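Side-chain contacts in mandelate racemase/muconate lactonizing protein (Thermobispora bispora, PDB 3VC5), which probably catalyses the magnesium-dependent dehydration of D-glucarate to 5-dehydro-4-deoxy-D-glucarate, as a member of the enolase superfamily: residues Y93-I98 / A133-C138; D152-K157 / G317-A322. All coordinates share one frame; numbering follows the deposited sequence.

How the contacts relate
Contact 1 is the more fully buried of the two and joins two helices of the N-terminal part, through leucine and isoleucine methyls set against a cysteine and the stem of a glutamate. Contact 2 is smaller and only partly buried; a single leucine from the turn after helix 150-153 meets the first turn of helix 318-330, which belongs to the barrel part of the chain. Both are apolar across the interface, and their centres lie about 13 Å apart. E135 connects them: its methylene is packed in contact 1, while its two carboxylate oxygens accept the backbone N-H groups of L318 and V319 in contact 2. Each contact also borders the second subunit.

Contact 1: Y93-I98 / A133-C138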
ATOM      1  N   TYR A  93     -11.201   6.903 -12.667  1.00 24.82           N
ATOM      2  CA  TYR A  93      -9.818   6.550 -12.313  1.00 25.00           C
ATOM      3  C   TYR A  93      -9.289   7.523 -11.277  1.00 25.68           C
ATOM      4  O   TYR A  93      -8.241   7.265 -10.662  1.00 27.05           O
ATOM      5  CB  TYR A  93      -8.885   6.578 -13.543  1.00 25.14           C
ATOM      6  CG  TYR A  93      -9.205   5.495 -14.536  1.00 25.92           C
ATOM      7  CD1 TYR A  93      -8.580   4.258 -14.469  1.00 30.19           C
ATOM      8  CD2 TYR A  93     -10.161   5.703 -15.534  1.00 27.23           C
ATOM      9  CE1 TYR A  93      -8.889   3.230 -15.392  1.00 29.72           C
ATOM     10  CE2 TYR A  93     -10.479   4.696 -16.441  1.00 29.40           C
ATOM     11  CZ  TYR A  93      -9.846   3.466 -16.363  1.00 29.31           C
ATOM     12  OH  TYR A  93     -10.169   2.478 -17.277  1.00 34.88           O
ATOM     13  N   ALA A  94      -9.986   8.640 -11.093  1.00 23.21           N
ATOM     14  CA  ALA A  94      -9.454   9.713 -10.216  1.00 22.78           C
ATOM     15  C   ALA A  94      -9.824   9.484  -8.756  1.00 25.68           C
ATOM     16  O   ALA A  94     -10.524  10.304  -8.144  1.00 24.51           O
ATOM     17  CB  ALA A  94      -9.942  11.073 -10.676  1.00 27.46           C
ATOM     18  N   LEU A  95      -9.326   8.373  -8.199  1.00 22.50           N
ATOM     19  CA  LEU A  95      -9.715   7.957  -6.861  1.00 23.04           C
ATOM     20  C   LEU A  95      -9.217   8.928  -5.804  1.00 22.50           C
ATOM     21  O   LEU A  95      -9.924   9.160  -4.830  1.00 23.80           O
ATOM     22  CB  LEU A  95      -9.220   6.556  -6.541  1.00 25.83           C
ATOM     23  CG  LEU A  95      -9.868   5.441  -7.354  1.00 29.04           C
ATOM     24  CD1 LEU A  95      -9.276   4.063  -6.947  1.00 33.89           C
ATOM     25  CD2 LEU A  95     -11.370   5.473  -7.218  1.00 33.28           C
ATOM     26  N   HIS A  96      -8.018   9.486  -5.980  1.00 23.74           N
ATOM     27  CA  HIS A  96      -7.530  10.480  -5.017  1.00 24.85           C
ATOM     28  C   HIS A  96      -8.433  11.710  -5.002  1.00 25.75           C
ATOM     29  O   HIS A  96      -8.757  12.243  -3.940  1.00 25.64           O
ATOM     30  CB  HIS A  96      -6.072  10.893  -5.293  1.00 24.59           C
ATOM     31  CG  HIS A  96      -5.077   9.777  -5.172  1.00 22.31           C
ATOM     32  ND1 HIS A  96      -4.990   8.961  -4.062  1.00 29.64           N
ATOM     33  CD2 HIS A  96      -4.121   9.344  -6.032  1.00 26.43           C
ATOM     34  CE1 HIS A  96      -4.026   8.071  -4.246  1.00 34.77           C
ATOM     35  NE2 HIS A  96      -3.484   8.280  -5.434  1.00 30.54           N
ATOM     36  N   ARG A  97      -8.842  12.165  -6.185  1.00 23.98           N
ATOM     37  CA  ARG A  97      -9.720  13.320  -6.278  1.00 23.88           C
ATOM     38  C   ARG A  97     -11.106  13.025  -5.683  1.00 23.70           C
ATOM     39  O   ARG A  97     -11.691  13.863  -4.998  1.00 25.69           O
ATOM     40  CB  ARG A  97      -9.841  13.743  -7.738  1.00 27.76           C
ATOM     41  CG  ARG A  97     -10.340  15.137  -7.933  1.00 37.53           C
ATOM     42  CD  ARG A  97     -10.083  15.648  -9.380  1.00 49.49           C
ATOM     43  NE  ARG A  97     -10.634  16.985  -9.549  1.00 62.12           N
ATOM     44  CZ  ARG A  97     -10.919  17.542 -10.722  1.00 62.18           C
ATOM     45  NH1 ARG A  97     -10.713  16.870 -11.841  1.00 68.95           N
ATOM     46  NH2 ARG A  97     -11.416  18.772 -10.772  1.00 69.15           N
ATOM     47  N   ILE A  98     -11.650  11.848  -5.980  1.00 24.01           N
ATOM     48  CA  ILE A  98     -12.927  11.455  -5.393  1.00 23.38           C
ATOM     49  C   ILE A  98     -12.823  11.381  -3.860  1.00 21.51           C
ATOM     50  O   ILE A  98     -13.715  11.833  -3.131  1.00 22.27           O
ATOM     51  CB  ILE A  98     -13.411  10.097  -5.998  1.00 22.46           C
ATOM     52  CG1 ILE A  98     -13.772  10.296  -7.470  1.00 25.11           C
ATOM     53  CG2 ILE A  98     -14.580   9.496  -5.191  1.00 24.44           C
ATOM     54  CD1 ILE A  98     -13.929   8.986  -8.245  1.00 25.50           C
ATOM     55  N   ALA A 133     -17.906   3.039  -0.528  1.00 24.01           N
ATOM     56  CA  ALA A 133     -18.992   2.634  -1.454  1.00 28.68           C
ATOM     57  C   ALA A 133     -18.703   3.098  -2.898  1.00 27.54           C
ATOM     58  O   ALA A 133     -18.946   2.373  -3.897  1.00 29.61           O
ATOM     59  CB  ALA A 133     -20.339   3.201  -0.990  1.00 40.11           C
ATOM     60  N   PHE A 134     -18.174   4.305  -3.016  1.00 21.67           N
ATOM     61  CA  PHE A 134     -17.885   4.821  -4.347  1.00 22.08           C
ATOM     62  C   PHE A 134     -16.641   4.167  -4.958  1.00 23.40           C
ATOM     63  O   PHE A 134     -16.581   3.919  -6.171  1.00 21.98           O
ATOM     64  CB  PHE A 134     -17.722   6.325  -4.248  1.00 22.69           C
ATOM     65  CG  PHE A 134     -18.914   7.007  -3.613  1.00 22.58           C
ATOM     66  CD1 PHE A 134     -20.183   6.933  -4.203  1.00 23.65           C
ATOM     67  CD2 PHE A 134     -18.775   7.723  -2.432  1.00 24.35           C
ATOM     68  CE1 PHE A 134     -21.281   7.565  -3.615  1.00 23.98           C
ATOM     69  CE2 PHE A 134     -19.860   8.341  -1.834  1.00 28.90           C
ATOM     70  CZ  PHE A 134     -21.115   8.279  -2.432  1.00 22.71           C
ATOM     71  N   GLU A 135     -15.622   3.912  -4.136  1.00 22.11           N
ATOM     72  CA  GLU A 135     -14.373   3.361  -4.660  1.00 23.00           C
ATOM     73  C   GLU A 135     -14.619   1.979  -5.276  1.00 22.38           C
ATOM     74  O   GLU A 135     -14.109   1.672  -6.352  1.00 23.34           O
ATOM     75  CB  GLU A 135     -13.306   3.298  -3.581  1.00 21.89           C
ATOM     76  CG  GLU A 135     -11.935   2.863  -4.111  1.00 23.43           C
ATOM     77  CD  GLU A 135     -11.482   1.492  -3.624  1.00 22.47           C
ATOM     78  OE1 GLU A 135     -12.328   0.638  -3.273  1.00 23.65           O
ATOM     79  OE2 GLU A 135     -10.241   1.263  -3.580  1.00 24.93           O
ATOM     80  N   VAL A 136     -15.345   1.128  -4.552  1.00 19.53           N
ATOM     81  CA  VAL A 136     -15.679  -0.201  -5.072  1.00 21.27           C
ATOM     82  C   VAL A 136     -16.415  -0.086  -6.411  1.00 22.32           C
ATOM     83  O   VAL A 136     -16.094  -0.831  -7.372  1.00 21.41           O
ATOM     84  CB  VAL A 136     -16.497  -1.031  -4.021  1.00 20.65           C
ATOM     85  CG1 VAL A 136     -17.068  -2.318  -4.656  1.00 22.60           C
ATOM     86  CG2 VAL A 136     -15.632  -1.302  -2.835  1.00 22.98           C
ATOM     87  N   ALA A 137     -17.369   0.837  -6.504  1.00 21.39           N
ATOM     88  CA  ALA A 137     -18.153   1.024  -7.768  1.00 22.20           C
ATOM     89  C   ALA A 137     -17.239   1.515  -8.913  1.00 22.42           C
ATOM     90  O   ALA A 137     -17.358   1.074 -10.068  1.00 22.64           O
ATOM     91  CB  ALA A 137     -19.276   2.018  -7.543  1.00 23.12           C
ATOM     92  N   CYS A 138     -16.291   2.384  -8.589  1.00 22.16           N
ATOM     93  CA  CYS A 138     -15.345   2.885  -9.602  1.00 22.04           C
ATOM     94  C   CYS A 138     -14.427   1.743 -10.068  1.00 22.63           C
ATOM     95  O   CYS A 138     -14.086   1.651 -11.249  1.00 24.34           O
ATOM     96  CB  CYS A 138     -14.516   4.077  -9.048  1.00 22.60           C
ATOM     97  SG  CYS A 138     -15.513   5.565  -8.961  1.00 26.52           S
TER
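L95, in the first turn of helix 95-106, lies across from E135 on helix 123-146, with their CA atoms 6.9 Å apart, the shortest CA-to-CA separation between 93-98 and 133-138. Both methyls of L95 come up to the CG methylene of E135 from the same side: CD1 and CD2 of L95 each stand 4.1 Å from E135 CG. The CD2 branch reaches further along the helix to the next turn, 3.9 Å from C138 CB. One turn on from L95, I98 meets the sulfur of the same cysteine, its CD1 lying 3.8 Å from C138 SG. C138 is therefore touched on its CB by the leucine and on its sulfur by the isoleucine. E135 keeps its aliphatic stem in this apolar patch while its acid group serves another helix. CG stands opposite the backbone N (chi1 -174°), and a bend at chi2 of -112° turns the carboxylate aside from the leucine. OE1 and OE2 then accept the backbone N-H groups of L318 and V319, at the start of helix 318-330, so a buried acid is held by two bonds that probably stabilise its negative charge. Around the contact, I98 also packs on F131 of helix 123-146, F134 reaches helix 74-85 and V56 of strand 50-60, and H96 faces G156 of the second subunit.

Contact 2: D152-K157 / G317-A322; sequences DLLGGK and GLVRSA
With chi1 at -60°, L154 sets its CG opposite its own carbonyl carbon, and the extended chi2 of 174° carries the two methyls across to the start of helix 318-330. In V319, CG1 lies opposite the backbone N, which leaves CG2 beside that N and pointed at the leucine; the closest touch is L154 CD2 to V319 CG2 at 3.9 Å. The other branch, L154 CD1, comes 4.2 Å from L318 CB. One leucine thus covers two consecutive residues of the helix's first turn. Behind them the turn is tied down by S321: its hydroxyl donates to G317 O over 2.8 Å between S321 OG and that oxygen, tilted 32° from the carbonyl plane. The backbone N of S321 comes to the same oxygen from the opposite face, so G317 O is gripped twice. L154 also touches A356, and A322 packs on H323 of the second subunit. Beyond the pair, L153 and L318 both rest on L139 of helix 123-146, while L318 and S321 pack on L353 of helix 344-355.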
ATOM      1  N   ASP A 152      -7.683  -8.181 -10.953  1.00 24.56           N
ATOM      2  CA  ASP A 152      -6.590  -7.794 -11.872  1.00 25.80           C
ATOM      3  C   ASP A 152      -6.118  -6.339 -11.673  1.00 28.31           C
ATOM      4  O   ASP A 152      -4.969  -6.001 -12.022  1.00 36.28           O
ATOM      5  CB  ASP A 152      -6.982  -8.020 -13.337  1.00 26.12           C
ATOM      6  CG  ASP A 152      -6.792  -9.451 -13.780  1.00 29.21           C
ATOM      7  OD1 ASP A 152      -6.219 -10.274 -13.005  1.00 29.42           O
ATOM      8  OD2 ASP A 152      -7.229  -9.758 -14.911  1.00 29.75           O
ATOM      9  N   LEU A 153      -6.995  -5.477 -11.141  1.00 26.66           N
ATOM     10  CA  LEU A 153      -6.634  -4.096 -10.791  1.00 28.89           C
ATOM     11  C   LEU A 153      -5.809  -4.044  -9.512  1.00 30.85           C
ATOM     12  O   LEU A 153      -5.278  -3.002  -9.160  1.00 33.81           O
ATOM     13  CB  LEU A 153      -7.877  -3.211 -10.638  1.00 25.91           C
ATOM     14  CG  LEU A 153      -8.903  -3.340 -11.795  1.00 27.02           C
ATOM     15  CD1 LEU A 153     -10.191  -2.553 -11.462  1.00 26.58           C
ATOM     16  CD2 LEU A 153      -8.293  -2.888 -13.131  1.00 30.01           C
ATOM     17  N   LEU A 154      -5.739  -5.167  -8.810  1.00 26.67           N
ATOM     18  CA  LEU A 154      -5.054  -5.243  -7.529  1.00 26.02           C
ATOM     19  C   LEU A 154      -3.865  -6.186  -7.619  1.00 27.66           C
ATOM     20  O   LEU A 154      -3.354  -6.641  -6.583  1.00 27.91           O
ATOM     21  CB  LEU A 154      -6.042  -5.746  -6.455  1.00 26.21           C
ATOM     22  CG  LEU A 154      -7.300  -4.885  -6.227  1.00 28.38           C
ATOM     23  CD1 LEU A 154      -8.244  -5.568  -5.255  1.00 26.69           C
ATOM     24  CD2 LEU A 154      -6.925  -3.493  -5.715  1.00 31.00           C
ATOM     25  N   GLY A 155      -3.424  -6.495  -8.845  1.00 27.57           N
ATOM     26  CA  GLY A 155      -2.228  -7.314  -9.026  1.00 26.61           C
ATOM     27  C   GLY A 155      -2.476  -8.743  -9.502  1.00 26.66           C
ATOM     28  O   GLY A 155      -1.511  -9.517  -9.695  1.00 25.89           O
ATOM     29  N   GLY A 156      -3.755  -9.094  -9.691  1.00 25.36           N
ATOM     30  CA  GLY A 156      -4.133 -10.445 -10.148  1.00 28.16           C
ATOM     31  C   GLY A 156      -4.352 -11.395  -8.973  1.00 26.96           C
ATOM     32  O   GLY A 156      -3.739 -11.234  -7.914  1.00 29.75           O
ATOM     33  N   LYS A 157      -5.264 -12.353  -9.129  1.00 26.89           N
ATOM     34  CA  LYS A 157      -5.545 -13.278  -8.045  1.00 25.85           C
ATOM     35  C   LYS A 157      -4.339 -14.150  -7.764  1.00 28.90           C
ATOM     36  O   LYS A 157      -3.661 -14.633  -8.694  1.00 29.53           O
ATOM     37  CB  LYS A 157      -6.744 -14.156  -8.357  1.00 28.97           C
ATOM     38  CG  LYS A 157      -6.558 -15.106  -9.508  1.00 32.80           C
ATOM     39  CD  LYS A 157      -7.898 -15.761  -9.903  1.00 37.43           C
ATOM     40  CE  LYS A 157      -7.701 -16.697 -11.116  1.00 43.14           C
ATOM     41  NZ  LYS A 157      -8.912 -17.463 -11.473  1.00 45.93           N
ATOM     42  N   GLY A 317     -12.023   1.253   1.284  1.00 20.99           N
ATOM     43  CA  GLY A 317     -12.035   0.671  -0.050  1.00 21.12           C
ATOM     44  C   GLY A 317     -10.987  -0.399  -0.276  1.00 22.14           C
ATOM     45  O   GLY A 317     -10.153  -0.696   0.615  1.00 21.42           O
ATOM     46  N   LEU A 318     -11.000  -0.986  -1.477  1.00 21.07           N
ATOM     47  CA  LEU A 318     -10.111  -2.101  -1.736  1.00 20.97           C
ATOM     48  C   LEU A 318      -8.621  -1.721  -1.809  1.00 20.17           C
ATOM     49  O   LEU A 318      -7.756  -2.420  -1.261  1.00 21.94           O
ATOM     50  CB  LEU A 318     -10.531  -2.858  -2.999  1.00 21.49           C
ATOM     51  CG  LEU A 318     -12.036  -3.166  -3.082  1.00 21.61           C
ATOM     52  CD1 LEU A 318     -12.257  -4.107  -4.252  1.00 25.71           C
ATOM     53  CD2 LEU A 318     -12.573  -3.808  -1.781  1.00 20.89           C
ATOM     54  N   VAL A 319      -8.306  -0.663  -2.544  1.00 21.30           N
ATOM     55  CA  VAL A 319      -6.908  -0.267  -2.662  1.00 23.68           C
ATOM     56  C   VAL A 319      -6.304   0.129  -1.315  1.00 22.97           C
ATOM     57  O   VAL A 319      -5.211  -0.375  -0.966  1.00 22.57           O
ATOM     58  CB  VAL A 319      -6.729   0.859  -3.712  1.00 24.07           C
ATOM     59  CG1 VAL A 319      -5.280   1.298  -3.764  1.00 26.03           C
ATOM     60  CG2 VAL A 319      -7.179   0.343  -5.057  1.00 23.94           C
ATOM     61  N   ARG A 320      -7.000   0.967  -0.539  1.00 21.33           N
ATOM     62  CA  ARG A 320      -6.468   1.349   0.782  1.00 20.74           C
ATOM     63  C   ARG A 320      -6.297   0.107   1.670  1.00 21.83           C
ATOM     64  O   ARG A 320      -5.300  -0.022   2.394  1.00 21.68           O
ATOM     65  CB  ARG A 320      -7.343   2.396   1.471  1.00 22.15           C
ATOM     66  CG  ARG A 320      -7.180   3.820   0.923  1.00 26.52           C
ATOM     67  CD  ARG A 320      -8.048   4.867   1.608  1.00 34.76           C
ATOM     68  NE  ARG A 320      -7.980   4.941   3.079  1.00 40.84           N
ATOM     69  CZ  ARG A 320      -7.300   5.864   3.762  1.00 44.35           C
ATOM     70  NH1 ARG A 320      -6.586   6.765   3.097  1.00 42.14           N
ATOM     71  NH2 ARG A 320      -7.323   5.877   5.107  1.00 29.17           N
ATOM     72  N   SER A 321      -7.246  -0.817   1.575  1.00 20.22           N
ATOM     73  CA  SER A 321      -7.155  -2.062   2.361  1.00 19.48           C
ATOM     74  C   SER A 321      -5.911  -2.843   1.943  1.00 22.88           C
ATOM     75  O   SER A 321      -5.210  -3.408   2.803  1.00 22.02           O
ATOM     76  CB  SER A 321      -8.410  -2.913   2.216  1.00 21.11           C
ATOM     77  OG  SER A 321      -9.530  -2.259   2.791  1.00 23.15           O
ATOM     78  N   ALA A 322      -5.675  -2.942   0.624  1.00 22.30           N
ATOM     79  CA  ALA A 322      -4.462  -3.619   0.143  1.00 21.44           C
ATOM     80  C   ALA A 322      -3.183  -2.962   0.693  1.00 21.79           C
ATOM     81  O   ALA A 322      -2.234  -3.663   1.062  1.00 23.94           O
ATOM     82  CB  ALA A 322      -4.430  -3.681  -1.416  1.00 22.76           C
TER